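Local structure of rhamnosidase B (Bacillus sp., 2OKX) at residues P142-A145 and C146-F150; E647-A650 and A651-W654; A782-E785 and G786-S789; V412-S415 and V416-A419. The protein hydrolyses terminal alpha-L-rhamnose from rhamnosides as a glycoside hydrolase of family 78, a family that works with inversion of configuration at the anomeric carbon. All coordinates share one frame; numbering follows the deposited sequence.

Contact 1: residues P142-A145 and C146-F150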
ATOM      1  N   PRO A 142     -17.004   0.499   6.958  1.00 22.17           N
ATOM      2  CA  PRO A 142     -16.434   1.053   5.725  1.00 22.05           C
ATOM      3  C   PRO A 142     -15.376   0.231   4.999  1.00 22.87           C
ATOM      4  O   PRO A 142     -14.527  -0.414   5.620  1.00 21.77           O
ATOM      5  CB  PRO A 142     -15.867   2.403   6.178  1.00 21.57           C
ATOM      6  CG  PRO A 142     -16.690   2.749   7.377  1.00 20.79           C
ATOM      7  CD  PRO A 142     -16.787   1.424   8.084  1.00 20.80           C
ATOM      8  N   ARG A 143     -15.442   0.259   3.670  1.00 21.28           N
ATOM      9  CA  ARG A 143     -14.441  -0.405   2.856  1.00 21.39           C
ATOM     10  C   ARG A 143     -13.260   0.530   3.105  1.00 19.97           C
ATOM     11  O   ARG A 143     -13.412   1.752   3.057  1.00 19.32           O
ATOM     12  CB  ARG A 143     -14.844  -0.381   1.377  1.00 21.72           C
ATOM     13  CG  ARG A 143     -13.786  -0.924   0.423  1.00 21.93           C
ATOM     14  CD  ARG A 143     -13.548  -2.416   0.607  1.00 21.86           C
ATOM     15  NE  ARG A 143     -12.339  -2.840  -0.095  1.00 22.73           N
ATOM     16  CZ  ARG A 143     -12.230  -2.965  -1.415  1.00 23.02           C
ATOM     17  NH1 ARG A 143     -13.266  -2.713  -2.206  1.00 24.15           N
ATOM     18  NH2 ARG A 143     -11.067  -3.312  -1.950  1.00 22.10           N
ATOM     19  N   MET A 144     -12.097  -0.034   3.388  1.00 20.37           N
ATOM     20  CA  MET A 144     -10.919   0.775   3.686  1.00 20.64           C
ATOM     21  C   MET A 144     -10.421   1.596   2.503  1.00 20.61           C
ATOM     22  O   MET A 144     -10.217   2.805   2.619  1.00 21.78           O
ATOM     23  CB  MET A 144      -9.801  -0.129   4.196  1.00 20.39           C
ATOM     24  CG  MET A 144      -8.629   0.601   4.827  1.00 19.87           C
ATOM     25  SD  MET A 144      -7.613  -0.594   5.704  1.00 21.49           S
ATOM     26  CE  MET A 144      -6.029   0.302   5.835  1.00 20.68           C
ATOM     27  N   ALA A 145     -10.226   0.935   1.370  1.00 20.89           N
ATOM     28  CA  ALA A 145      -9.740   1.596   0.166  1.00 21.51           C
ATOM     29  C   ALA A 145      -9.934   0.656  -1.010  1.00 21.35           C
ATOM     30  O   ALA A 145     -10.145  -0.546  -0.821  1.00 21.81           O
ATOM     31  CB  ALA A 145      -8.254   1.939   0.321  1.00 19.74           C
ATOM     32  N   CYS A 146      -9.850   1.188  -2.223  1.00 21.77           N
ATOM     33  CA  CYS A 146     -10.018   0.339  -3.395  1.00 22.30           C
ATOM     34  C   CYS A 146      -8.963  -0.762  -3.402  1.00 22.42           C
ATOM     35  O   CYS A 146      -9.186  -1.839  -3.955  1.00 22.94           O
ATOM     36  CB  CYS A 146      -9.929   1.164  -4.687  1.00 23.21           C
ATOM     37  SG  CYS A 146      -8.321   1.946  -5.025  1.00 24.72           S
ATOM     38  N   GLN A 147      -7.827  -0.502  -2.757  1.00 22.98           N
ATOM     39  CA  GLN A 147      -6.731  -1.467  -2.720  1.00 21.72           C
ATOM     40  C   GLN A 147      -6.778  -2.455  -1.562  1.00 22.10           C
ATOM     41  O   GLN A 147      -6.206  -3.542  -1.652  1.00 23.13           O
ATOM     42  CB  GLN A 147      -5.370  -0.745  -2.643  1.00 22.86           C
ATOM     43  CG  GLN A 147      -5.132   0.352  -3.681  1.00 22.44           C
ATOM     44  CD  GLN A 147      -5.566   1.720  -3.195  1.00 24.75           C
ATOM     45  OE1 GLN A 147      -6.238   1.840  -2.171  1.00 24.38           O
ATOM     46  NE2 GLN A 147      -5.189   2.762  -3.933  1.00 24.26           N
ATOM     47  N   GLN A 148      -7.470  -2.095  -0.487  1.00 22.83           N
ATOM     48  CA  GLN A 148      -7.464  -2.940   0.698  1.00 22.56           C
ATOM     49  C   GLN A 148      -8.769  -3.570   1.184  1.00 21.76           C
ATOM     50  O   GLN A 148      -9.727  -3.712   0.430  1.00 21.38           O
ATOM     51  CB  GLN A 148      -6.817  -2.141   1.831  1.00 23.47           C
ATOM     52  CG  GLN A 148      -5.640  -1.284   1.351  1.00 22.24           C
ATOM     53  CD  GLN A 148      -4.652  -0.979   2.458  1.00 21.11           C
ATOM     54  OE1 GLN A 148      -4.217   0.166   2.635  1.00 21.05           O
ATOM     55  NE2 GLN A 148      -4.287  -2.004   3.209  1.00 17.43           N
ATOM     56  N   GLY A 149      -8.777  -3.956   2.459  1.00 22.00           N
ATOM     57  CA  GLY A 149      -9.945  -4.586   3.051  1.00 20.09           C
ATOM     58  C   GLY A 149     -10.955  -3.630   3.653  1.00 19.59           C
ATOM     59  O   GLY A 149     -11.483  -2.761   2.961  1.00 20.86           O
ATOM     60  N   PHE A 150     -11.211  -3.772   4.950  1.00 19.16           N
ATOM     61  CA  PHE A 150     -12.193  -2.930   5.630  1.00 20.05           C
ATOM     62  C   PHE A 150     -11.711  -2.353   6.958  1.00 20.08           C
ATOM     63  O   PHE A 150     -10.939  -2.988   7.677  1.00 22.08           O
ATOM     64  CB  PHE A 150     -13.461  -3.748   5.907  1.00 19.96           C
ATOM     65  CG  PHE A 150     -14.113  -4.304   4.673  1.00 17.75           C
ATOM     66  CD1 PHE A 150     -15.170  -3.632   4.066  1.00 21.27           C
ATOM     67  CD2 PHE A 150     -13.669  -5.496   4.115  1.00 21.51           C
ATOM     68  CE1 PHE A 150     -15.776  -4.138   2.921  1.00 21.76           C
ATOM     69  CE2 PHE A 150     -14.267  -6.013   2.964  1.00 23.33           C
ATOM     70  CZ  PHE A 150     -15.322  -5.332   2.368  1.00 21.41           C
TER
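Arg143 reaches across a tight loop and touches nearly every residue of 146-150. Its CB starts out pointing away from the returning chain, near the rim of the Phe150 ring. CG stands anti to the backbone N (chi1 174°), 3.9 Å from Arg143 CG to Gly149 O, and the bend at chi2 (67°) then swings the chain back over the loop. CD lies over one face of the Phe150 ring, a CH-pi contact 4.0 Å from CD to the ring centroid, and also touches Gly149 O. Beyond it the guanidinium turns side-on to one carbonyl oxygen: NE and NH2 each donate to Gln148 O at 2.8 Å, an acceptor almost exactly in the guanidinium plane. NE also has a weak bond to Gly149 O. Two donors on one oxygen fix the rotation of the group; CZ is too far from the Phe150 ring for more than a weak cation-pi attraction. Gly149 O is held mainly by the backbone, through Met144 N at 2.8 Å with an N-H...O angle of 161°. Arg143 O accepts a bond from Ser313 OG, outside the loop. Deeper in the bend, Gln148 N bonds to Ala145 O (3.1 Å). Ala145-Gln148 thus forms a type I beta turn at the tip of a buried loop between strands 130-133 and 153-155, closed at its base by the single Arg143-Phe150 bridge.

Contact 2: residues E647-A650 and A651-W654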
ATOM      1  N   GLU A 647      22.313 -18.989  -9.810  1.00 29.84           N
ATOM      2  CA  GLU A 647      22.059 -19.461 -11.167  1.00 32.46           C
ATOM      3  C   GLU A 647      20.792 -20.301 -11.267  1.00 30.72           C
ATOM      4  O   GLU A 647      20.107 -20.278 -12.288  1.00 32.44           O
ATOM      5  CB  GLU A 647      23.259 -20.270 -11.676  1.00 33.90           C
ATOM      6  CG  GLU A 647      24.427 -19.407 -12.138  1.00 39.18           C
ATOM      7  CD  GLU A 647      25.642 -20.223 -12.545  1.00 42.68           C
ATOM      8  OE1 GLU A 647      26.537 -19.665 -13.215  1.00 44.66           O
ATOM      9  OE2 GLU A 647      25.707 -21.419 -12.189  1.00 45.13           O
ATOM     10  N   ALA A 648      20.484 -21.042 -10.208  1.00 29.78           N
ATOM     11  CA  ALA A 648      19.292 -21.881 -10.186  1.00 29.34           C
ATOM     12  C   ALA A 648      18.049 -21.024 -10.379  1.00 29.99           C
ATOM     13  O   ALA A 648      17.134 -21.398 -11.114  1.00 29.01           O
ATOM     14  CB  ALA A 648      19.208 -22.640  -8.871  1.00 29.88           C
ATOM     15  N   PHE A 649      18.012 -19.871  -9.717  1.00 27.77           N
ATOM     16  CA  PHE A 649      16.868 -18.982  -9.854  1.00 27.04           C
ATOM     17  C   PHE A 649      16.784 -18.440 -11.276  1.00 26.54           C
ATOM     18  O   PHE A 649      15.699 -18.345 -11.843  1.00 27.51           O
ATOM     19  CB  PHE A 649      16.952 -17.812  -8.861  1.00 25.34           C
ATOM     20  CG  PHE A 649      16.068 -16.651  -9.230  1.00 24.54           C
ATOM     21  CD1 PHE A 649      16.572 -15.586  -9.970  1.00 22.95           C
ATOM     22  CD2 PHE A 649      14.719 -16.657  -8.901  1.00 25.37           C
ATOM     23  CE1 PHE A 649      15.742 -14.548 -10.381  1.00 23.85           C
ATOM     24  CE2 PHE A 649      13.882 -15.627  -9.308  1.00 24.89           C
ATOM     25  CZ  PHE A 649      14.395 -14.569 -10.053  1.00 24.82           C
ATOM     26  N   ALA A 650      17.930 -18.082 -11.848  1.00 28.03           N
ATOM     27  CA  ALA A 650      17.963 -17.551 -13.205  1.00 30.31           C
ATOM     28  C   ALA A 650      17.339 -18.548 -14.175  1.00 31.47           C
ATOM     29  O   ALA A 650      16.584 -18.172 -15.073  1.00 31.34           O
ATOM     30  CB  ALA A 650      19.400 -17.250 -13.617  1.00 29.18           C
ATOM     31  N   ALA A 651      17.662 -19.823 -13.984  1.00 33.49           N
ATOM     32  CA  ALA A 651      17.139 -20.888 -14.832  1.00 34.00           C
ATOM     33  C   ALA A 651      15.631 -21.026 -14.649  1.00 33.52           C
ATOM     34  O   ALA A 651      14.894 -21.199 -15.622  1.00 32.32           O
ATOM     35  CB  ALA A 651      17.834 -22.208 -14.496  1.00 34.98           C
ATOM     36  N   ARG A 652      15.177 -20.944 -13.402  1.00 32.24           N
ATOM     37  CA  ARG A 652      13.754 -21.062 -13.102  1.00 31.76           C
ATOM     38  C   ARG A 652      12.941 -19.902 -13.657  1.00 32.21           C
ATOM     39  O   ARG A 652      11.816 -20.093 -14.119  1.00 33.30           O
ATOM     40  CB  ARG A 652      13.514 -21.129 -11.589  1.00 32.76           C
ATOM     41  CG  ARG A 652      14.031 -22.380 -10.898  1.00 36.85           C
ATOM     42  CD  ARG A 652      13.412 -22.507  -9.512  1.00 38.76           C
ATOM     43  NE  ARG A 652      13.776 -21.399  -8.631  1.00 41.81           N
ATOM     44  CZ  ARG A 652      14.894 -21.349  -7.912  1.00 41.88           C
ATOM     45  NH1 ARG A 652      15.144 -20.300  -7.139  1.00 40.73           N
ATOM     46  NH2 ARG A 652      15.756 -22.357  -7.954  1.00 41.14           N
ATOM     47  N   ILE A 653      13.512 -18.701 -13.618  1.00 30.47           N
ATOM     48  CA  ILE A 653      12.804 -17.511 -14.075  1.00 30.45           C
ATOM     49  C   ILE A 653      12.958 -17.160 -15.557  1.00 30.93           C
ATOM     50  O   ILE A 653      12.129 -16.435 -16.107  1.00 30.04           O
ATOM     51  CB  ILE A 653      13.215 -16.271 -13.220  1.00 28.96           C
ATOM     52  CG1 ILE A 653      12.057 -15.278 -13.147  1.00 27.60           C
ATOM     53  CG2 ILE A 653      14.442 -15.590 -13.820  1.00 29.48           C
ATOM     54  CD1 ILE A 653      10.895 -15.774 -12.320  1.00 25.94           C
ATOM     55  N   TRP A 654      14.003 -17.668 -16.208  1.00 31.26           N
ATOM     56  CA  TRP A 654      14.227 -17.353 -17.622  1.00 32.21           C
ATOM     57  C   TRP A 654      12.997 -17.515 -18.515  1.00 31.03           C
ATOM     58  O   TRP A 654      12.666 -16.616 -19.290  1.00 31.74           O
ATOM     59  CB  TRP A 654      15.379 -18.190 -18.194  1.00 32.08           C
ATOM     60  CG  TRP A 654      15.477 -18.099 -19.697  1.00 33.40           C
ATOM     61  CD1 TRP A 654      15.414 -19.137 -20.584  1.00 33.91           C
ATOM     62  CD2 TRP A 654      15.610 -16.906 -20.487  1.00 32.29           C
ATOM     63  NE1 TRP A 654      15.497 -18.665 -21.875  1.00 33.06           N
ATOM     64  CE2 TRP A 654      15.618 -17.302 -21.844  1.00 33.16           C
ATOM     65  CE3 TRP A 654      15.722 -15.544 -20.179  1.00 33.61           C
ATOM     66  CZ2 TRP A 654      15.732 -16.382 -22.896  1.00 31.77           C
ATOM     67  CZ3 TRP A 654      15.836 -14.629 -21.225  1.00 33.02           C
ATOM     68  CH2 TRP A 654      15.839 -15.055 -22.567  1.00 33.54           C
TER
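Phe649 O receives the shortest polar bond here, 2.8 Å from Ile653 N. The same i to i+4 pattern of an alpha-helix joins Arg652 N to Ala648 O at 3.0 Å and Trp654 N to Ala650 O at 2.9 Å. On the buried side of this turn Phe649 and Ile653 lie side by side and point the same way. The beta carbon of Ile653 sits over one face of the ring, toward its rim, in a CH-pi contact whose closest approach is 3.8 Å from Phe649 CZ to Ile653 CB. Arg652 treats the ring differently: NH1 lies at the ring edge, near its plane, 4.1 Å from Arg652 NH1 to Phe649 CD2, and the guanidinium plane is 71° from that of the ring. A bend at chi3 (-63°) folds the arginine back along the helix, which lays one guanidinium face over Phe649 CA and Ala648 O while NH2 touches the methyl of Ala648. NH1 is salt-bridged to Glu598, which gives the charged end a partner beyond this helix. Ala648 and Ala651 face solvent, whereas Phe649 packs on helix 595-603 and makes an edge-to-face contact with Tyr640. Ile653 meets Trp633 and Cys637 of helix 627-644, and Trp654 leans on helix 696-715, so that this first part of helix 647-665 packs against three neighbouring helices along its buried side.

Contact 3: residues A782-E785 and G786-S789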
ATOM      1  N   ALA A 782      26.771  12.924 -25.496  1.00 49.23           N
ATOM      2  CA  ALA A 782      27.370  14.133 -24.949  1.00 47.95           C
ATOM      3  C   ALA A 782      26.303  15.190 -24.705  1.00 47.12           C
ATOM      4  O   ALA A 782      26.328  15.891 -23.693  1.00 46.61           O
ATOM      5  CB  ALA A 782      28.429  14.671 -25.907  1.00 48.44           C
ATOM      6  N   VAL A 783      25.367  15.305 -25.642  1.00 45.96           N
ATOM      7  CA  VAL A 783      24.292  16.280 -25.518  1.00 45.39           C
ATOM      8  C   VAL A 783      23.450  15.974 -24.284  1.00 43.72           C
ATOM      9  O   VAL A 783      23.135  16.871 -23.501  1.00 43.46           O
ATOM     10  CB  VAL A 783      23.374  16.273 -26.764  1.00 45.84           C
ATOM     11  CG1 VAL A 783      22.260  17.301 -26.599  1.00 45.56           C
ATOM     12  CG2 VAL A 783      24.189  16.579 -28.008  1.00 46.87           C
ATOM     13  N   ILE A 784      23.089  14.705 -24.115  1.00 42.80           N
ATOM     14  CA  ILE A 784      22.283  14.298 -22.967  1.00 42.17           C
ATOM     15  C   ILE A 784      23.016  14.617 -21.665  1.00 41.03           C
ATOM     16  O   ILE A 784      22.412  15.105 -20.709  1.00 41.89           O
ATOM     17  CB  ILE A 784      21.956  12.785 -23.011  1.00 42.82           C
ATOM     18  CG1 ILE A 784      21.196  12.449 -24.299  1.00 43.16           C
ATOM     19  CG2 ILE A 784      21.115  12.395 -21.803  1.00 42.65           C
ATOM     20  CD1 ILE A 784      19.890  13.195 -24.463  1.00 43.03           C
ATOM     21  N   GLU A 785      24.319  14.355 -21.635  1.00 39.26           N
ATOM     22  CA  GLU A 785      25.119  14.629 -20.446  1.00 38.55           C
ATOM     23  C   GLU A 785      25.073  16.103 -20.066  1.00 37.90           C
ATOM     24  O   GLU A 785      25.150  16.452 -18.886  1.00 37.11           O
ATOM     25  CB  GLU A 785      26.565  14.180 -20.665  1.00 39.11           C
ATOM     26  CG  GLU A 785      26.706  12.672 -20.768  1.00 41.04           C
ATOM     27  CD  GLU A 785      28.149  12.207 -20.840  1.00 43.15           C
ATOM     28  OE1 GLU A 785      28.374  10.978 -20.805  1.00 42.64           O
ATOM     29  OE2 GLU A 785      29.054  13.064 -20.934  1.00 44.96           O
ATOM     30  N   GLY A 786      24.944  16.969 -21.067  1.00 36.64           N
ATOM     31  CA  GLY A 786      24.868  18.390 -20.789  1.00 34.96           C
ATOM     32  C   GLY A 786      23.570  18.681 -20.058  1.00 36.17           C
ATOM     33  O   GLY A 786      23.529  19.491 -19.127  1.00 36.81           O
ATOM     34  N   TYR A 787      22.503  18.013 -20.486  1.00 34.66           N
ATOM     35  CA  TYR A 787      21.195  18.182 -19.867  1.00 36.04           C
ATOM     36  C   TYR A 787      21.242  17.687 -18.424  1.00 35.05           C
ATOM     37  O   TYR A 787      20.648  18.292 -17.533  1.00 36.43           O
ATOM     38  CB  TYR A 787      20.135  17.400 -20.655  1.00 37.57           C
ATOM     39  CG  TYR A 787      19.885  17.923 -22.059  1.00 39.41           C
ATOM     40  CD1 TYR A 787      19.245  17.131 -23.012  1.00 38.99           C
ATOM     41  CD2 TYR A 787      20.283  19.208 -22.432  1.00 40.00           C
ATOM     42  CE1 TYR A 787      19.008  17.603 -24.304  1.00 40.76           C
ATOM     43  CE2 TYR A 787      20.051  19.691 -23.722  1.00 41.32           C
ATOM     44  CZ  TYR A 787      19.415  18.883 -24.651  1.00 42.11           C
ATOM     45  OH  TYR A 787      19.195  19.350 -25.928  1.00 44.96           O
ATOM     46  N   LEU A 788      21.954  16.585 -18.201  1.00 33.93           N
ATOM     47  CA  LEU A 788      22.082  16.017 -16.864  1.00 33.91           C
ATOM     48  C   LEU A 788      22.691  17.027 -15.893  1.00 35.13           C
ATOM     49  O   LEU A 788      22.177  17.224 -14.789  1.00 33.96           O
ATOM     50  CB  LEU A 788      22.947  14.749 -16.901  1.00 30.65           C
ATOM     51  CG  LEU A 788      22.438  13.570 -17.738  1.00 29.68           C
ATOM     52  CD1 LEU A 788      23.381  12.389 -17.571  1.00 28.77           C
ATOM     53  CD2 LEU A 788      21.027  13.182 -17.305  1.00 29.97           C
ATOM     54  N   SER A 789      23.778  17.672 -16.308  1.00 36.57           N
ATOM     55  CA  SER A 789      24.444  18.660 -15.464  1.00 39.21           C
ATOM     56  C   SER A 789      23.700  19.993 -15.415  1.00 40.38           C
ATOM     57  O   SER A 789      23.819  20.739 -14.443  1.00 41.71           O
ATOM     58  CB  SER A 789      25.881  18.887 -15.944  1.00 39.70           C
ATOM     59  OG  SER A 789      25.905  19.300 -17.298  1.00 43.61           O
TER
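Val783 and Tyr787 form the close side of this helical segment, lying side by side and pointing the same way. With CG anti to the carbonyl carbon (chi1 -66°), the tyrosine ring runs back along the helix. One ring face lies against the carbonyl oxygen of Val783, and the CG1 branch of the valine reaches the far end, 3.8 Å from Val783 CG1 to Tyr787 CZ and 3.7 Å to Tyr787 OH. That hydroxyl is bonded to the backbone oxygen of Arg746, while Phe795 meets the ring edge-to-face, so the hydroxyl and the ring each have a partner outside the helix. Ile784 and Leu788 form the buried stripe beside it. Their branches barely meet, 4.4 Å from Ile784 CG2 to Leu788 CG. On helix 764-772, Ile784 packs against Gln767 and Tyr771, and Leu788 against Val768 and Tyr771. Leu788 CG lies closer to the backbone, 3.3 Å from Ile784 O. Glu785, partly exposed, is tied back to the same helix by a bond from its OE1 to Tyr771 OH. The outer side is looser: Ala782 is exposed, and Gly786 presents only backbone there. Backbone bonds continue beneath, Leu788 N to Ile784 O at 2.9 Å and a longer Ser789 N to Glu785 O at 3.2 Å. These are the last two turns of helix 778-789, in the mainly helical catalytic domain, which in this family is an (alpha/alpha)6 barrel.

Contact 4: residues V412-S415 and V416-A419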
ATOM      1  N   VAL A 412      -2.987  20.203  27.097  1.00 27.95           N
ATOM      2  CA  VAL A 412      -2.928  18.794  27.476  1.00 28.68           C
ATOM      3  C   VAL A 412      -2.564  18.637  28.954  1.00 29.65           C
ATOM      4  O   VAL A 412      -1.519  19.114  29.391  1.00 30.85           O
ATOM      5  CB  VAL A 412      -1.876  18.025  26.638  1.00 27.21           C
ATOM      6  CG1 VAL A 412      -1.849  16.568  27.054  1.00 25.13           C
ATOM      7  CG2 VAL A 412      -2.189  18.146  25.156  1.00 27.24           C
ATOM      8  N   PRO A 413      -3.427  17.975  29.743  1.00 29.81           N
ATOM      9  CA  PRO A 413      -3.163  17.770  31.174  1.00 30.55           C
ATOM     10  C   PRO A 413      -2.028  16.760  31.355  1.00 29.74           C
ATOM     11  O   PRO A 413      -1.944  15.787  30.610  1.00 28.16           O
ATOM     12  CB  PRO A 413      -4.487  17.220  31.700  1.00 30.85           C
ATOM     13  CG  PRO A 413      -5.501  17.719  30.706  1.00 31.71           C
ATOM     14  CD  PRO A 413      -4.786  17.529  29.401  1.00 30.10           C
ATOM     15  N   ARG A 414      -1.169  16.983  32.346  1.00 30.30           N
ATOM     16  CA  ARG A 414      -0.050  16.077  32.590  1.00 28.82           C
ATOM     17  C   ARG A 414      -0.500  14.627  32.712  1.00 27.52           C
ATOM     18  O   ARG A 414       0.142  13.732  32.172  1.00 27.31           O
ATOM     19  CB  ARG A 414       0.712  16.483  33.858  1.00 31.05           C
ATOM     20  CG  ARG A 414       1.755  15.455  34.320  1.00 31.13           C
ATOM     21  CD  ARG A 414       2.773  15.131  33.221  1.00 34.72           C
ATOM     22  NE  ARG A 414       3.725  14.096  33.635  1.00 35.44           N
ATOM     23  CZ  ARG A 414       3.459  12.792  33.665  1.00 35.97           C
ATOM     24  NH1 ARG A 414       4.390  11.935  34.068  1.00 36.39           N
ATOM     25  NH2 ARG A 414       2.273  12.337  33.276  1.00 27.90           N
ATOM     26  N   SER A 415      -1.604  14.397  33.417  1.00 26.59           N
ATOM     27  CA  SER A 415      -2.118  13.042  33.608  1.00 26.47           C
ATOM     28  C   SER A 415      -2.256  12.267  32.308  1.00 26.03           C
ATOM     29  O   SER A 415      -1.889  11.094  32.225  1.00 26.46           O
ATOM     30  CB  SER A 415      -3.488  13.074  34.295  1.00 29.73           C
ATOM     31  OG  SER A 415      -4.070  11.778  34.315  1.00 30.14           O
ATOM     32  N   VAL A 416      -2.797  12.929  31.291  1.00 23.55           N
ATOM     33  CA  VAL A 416      -3.016  12.289  30.004  1.00 22.52           C
ATOM     34  C   VAL A 416      -1.743  11.718  29.386  1.00 21.12           C
ATOM     35  O   VAL A 416      -1.792  10.711  28.680  1.00 22.20           O
ATOM     36  CB  VAL A 416      -3.679  13.276  29.014  1.00 22.20           C
ATOM     37  CG1 VAL A 416      -3.978  12.580  27.692  1.00 23.07           C
ATOM     38  CG2 VAL A 416      -4.960  13.815  29.620  1.00 26.25           C
ATOM     39  N   LEU A 417      -0.602  12.344  29.654  1.00 21.13           N
ATOM     40  CA  LEU A 417       0.654  11.850  29.093  1.00 21.80           C
ATOM     41  C   LEU A 417       0.898  10.390  29.476  1.00 21.30           C
ATOM     42  O   LEU A 417       1.522   9.646  28.727  1.00 19.84           O
ATOM     43  CB  LEU A 417       1.829  12.720  29.555  1.00 22.22           C
ATOM     44  CG  LEU A 417       1.747  14.198  29.159  1.00 24.71           C
ATOM     45  CD1 LEU A 417       3.028  14.901  29.577  1.00 26.04           C
ATOM     46  CD2 LEU A 417       1.536  14.327  27.654  1.00 23.71           C
ATOM     47  N   ASN A 418       0.398   9.982  30.641  1.00 20.90           N
ATOM     48  CA  ASN A 418       0.569   8.605  31.102  1.00 20.65           C
ATOM     49  C   ASN A 418       0.010   7.612  30.091  1.00 19.40           C
ATOM     50  O   ASN A 418       0.421   6.452  30.054  1.00 19.70           O
ATOM     51  CB  ASN A 418      -0.152   8.388  32.440  1.00 21.37           C
ATOM     52  CG  ASN A 418       0.511   9.116  33.596  1.00 23.58           C
ATOM     53  OD1 ASN A 418      -0.094   9.292  34.658  1.00 26.62           O
ATOM     54  ND2 ASN A 418       1.758   9.528  33.407  1.00 21.60           N
ATOM     55  N   ALA A 419      -0.936   8.068  29.275  1.00 19.34           N
ATOM     56  CA  ALA A 419      -1.562   7.204  28.283  1.00 20.12           C
ATOM     57  C   ALA A 419      -0.592   6.650  27.242  1.00 19.75           C
ATOM     58  O   ALA A 419      -0.844   5.600  26.654  1.00 20.64           O
ATOM     59  CB  ALA A 419      -2.704   7.953  27.588  1.00 20.64           C
TER
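Pro413 is overlapped by the CG2 branch of Val416, which rests against the proline ring with its closest approach of 3.7 Å between Pro413 CD and Val416 CG2. The two cross at a slant, and Val416 CB also sits 3.4 Å from Pro413 O. CG2 of Val416 lies beside the backbone N while CG1 stands anti to it (chi1 -177°), a setting that turns CG2 back toward the proline. Val412 comes in from the loop with its CG1 branch 4.1 Å from Leu417 CD2 and slightly farther from Val416. These apolar groups face strand 207-215: Val412, Val416 and Leu417 all touch Ile208, and Pro413 touches Leu211. The chain here makes a short, weakly bonded helix that passes into a 3-10 turn, following strand 406-410, which pairs antiparallel with 207-215. Its i to i+3 bonds fit that geometry. Leu417 N donates to Arg414 O at 3.0 Å and Asn418 N to Ser415 O at 3.0 Å. Val416 N to Pro413 O is a weak bond. On the outer side Arg414 crosses Leu417 at about a right angle, its CD 3.7 Å from Leu417 CD1. A bend at chi2 (56°) brings the guanidinium round to Asn418, whose amide lies at the guanidinium edge, near the guanidinium plane, the two planes 82° apart. The side chain of Asn418 lies about 7 Å from a bound calcium ion; Val423 and His522 are the residues of a calcium site. Ser415 points elsewhere, its OG bonded to the backbone N of Val428.

In the fold
Along the chain the order is contact 1, contact 4, contact 2 and contact 3, and none touches another. The centre of contact 1, in the range of the N-terminal domain, is about 11 Å from the centre of the chain. Contact 4, its centre about 33 Å from that of contact 1, follows strand 406-410 of a mixed sheet that also includes strand 153-155, the strand after contact 1. Contacts 2 and 3 share the helical glycosidase domain, on helices 647-665 and 778-789, with centres about 37 Å apart. Contacts 2 and 4 fall on opposite sides of the chain's centre, with centres about 57 Å apart, so the four sample both beta-rich and helical parts of this multidomain enzyme.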